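Local coordinates for peptidase, zinc-dependent (Methanocorpusculum labreanum, PDB 3LMC), which probably acts as a zinc-dependent metallopeptidase of family M54, carrying a zinc ion and, at a separate four-cysteine site, an iron ion, at residues G43-P46 with V47-Q50. Numbering follows the deposited sequence.
Sequences GFDP and VRNQ
D45 and Q50 close a beta hairpin as an antiparallel hydrogen-bonded pair. D45 N donates to Q50 O at 2.8 Å. The return side is split: D45 O takes N49 N in a short but poorly aligned bond (2.6 Å) and Q50 N in a long one (3.3 Å), both weak. With N49 and Q50 together facing D45, this is a G1 beta bulge; N49 fills its first position with positive phi (61°). On the side of the hairpin that meets Y100 of strand 99-101, R48 NH1 donates to Q50 OE1 (2.8 Å), within the carbonyl plane and nearly in the guanidinium plane. D98 and the backbone of D105 hold Q50 NE2, so both ends of that amide are engaged. The D45 carboxylate, swung anti to the backbone N (chi1 -170°), lies alongside V47: OD2 accepts a weak, long bond from V47 N (3.4 Å). OD1 rests by the R48 aliphatic chain, 3.8 Å from CD, and is 4.4 Å from R48 NE, too far for a salt bridge. Replacing D45 by an alanine removes the carboxylate, and would probably leave V47 N without this acceptor and R48 without the nearby negative charge. Across the turn, N49 OD1 meets the edge of the F44 ring in its plane, 3.6 Å from CE1, with amide and ring 80° apart. The chemistry implies a surface hairpin whose turn is shaped by backbone bonds, while Q50, through D98 and D105, and R48, through a weak bond to the backbone of A104, tie it to residues flanking strand 99-101.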
# COMPACT_ATOMS: atom_id res chain seq x y z
N GLY A 43 0.95 16.39 6.51
CA GLY A 43 0.05 16.18 7.63
C GLY A 43 0.75 15.61 8.84
O GLY A 43 0.19 14.77 9.54
N PHE A 44 1.97 16.05 9.09
CA PHE A 44 2.70 15.59 10.26
C PHE A 44 2.06 16.17 11.52
O PHE A 44 1.57 17.30 11.52
CB PHE A 44 4.17 16.00 10.16
CG PHE A 44 4.97 15.68 11.39
CD1 PHE A 44 5.47 14.41 11.59
CD2 PHE A 44 5.26 16.67 12.32
CE1 PHE A 44 6.22 14.12 12.71
CE2 PHE A 44 6.01 16.38 13.44
CZ PHE A 44 6.49 15.11 13.64
N ASP A 45 2.04 15.37 12.59
CA ASP A 45 1.49 15.81 13.86
C ASP A 45 2.60 15.71 14.91
O ASP A 45 3.02 14.62 15.27
CB ASP A 45 0.27 14.95 14.24
CG ASP A 45 -0.49 15.51 15.44
OD1 ASP A 45 -1.70 15.25 15.56
OD2 ASP A 45 0.11 16.21 16.27
N PRO A 46 3.08 16.87 15.40
CA PRO A 46 4.25 16.91 16.30
C PRO A 46 4.02 16.25 17.67
O PRO A 46 4.92 15.59 18.19
CB PRO A 46 4.52 18.41 16.46
CG PRO A 46 3.20 19.07 16.15
CD PRO A 46 2.53 18.20 15.13
N VAL A 47 2.83 16.43 18.25
CA VAL A 47 2.53 15.81 19.54
C VAL A 47 2.42 14.29 19.41
O VAL A 47 2.88 13.56 20.27
CB VAL A 47 1.24 16.39 20.19
CG1 VAL A 47 0.05 16.21 19.27
CG2 VAL A 47 0.99 15.74 21.53
N ARG A 48 1.81 13.83 18.31
CA ARG A 48 1.71 12.40 18.01
C ARG A 48 3.03 11.83 17.49
O ARG A 48 3.32 10.65 17.70
CB ARG A 48 0.62 12.16 16.96
CG ARG A 48 -0.81 11.95 17.45
CD ARG A 48 -1.67 11.54 16.26
NE ARG A 48 -3.06 11.20 16.59
CZ ARG A 48 -3.50 9.95 16.76
NH1 ARG A 48 -2.67 8.92 16.65
NH2 ARG A 48 -4.79 9.74 17.04
N ASN A 49 3.83 12.66 16.82
CA ASN A 49 5.01 12.20 16.08
C ASN A 49 4.67 11.21 14.95
O ASN A 49 5.40 10.24 14.70
CB ASN A 49 6.06 11.59 17.01
CG ASN A 49 7.42 11.47 16.34
OD1 ASN A 49 7.69 12.12 15.34
ND2 ASN A 49 8.28 10.64 16.91
N GLN A 50 3.55 11.47 14.27
CA GLN A 50 3.04 10.57 13.25
C GLN A 50 2.47 11.39 12.11
O GLN A 50 2.19 12.59 12.28
CB GLN A 50 1.90 9.73 13.81
CG GLN A 50 2.21 8.93 15.05
CD GLN A 50 1.00 8.12 15.47
OE1 GLN A 50 -0.01 8.69 15.88
NE2 GLN A 50 1.09 6.80 15.35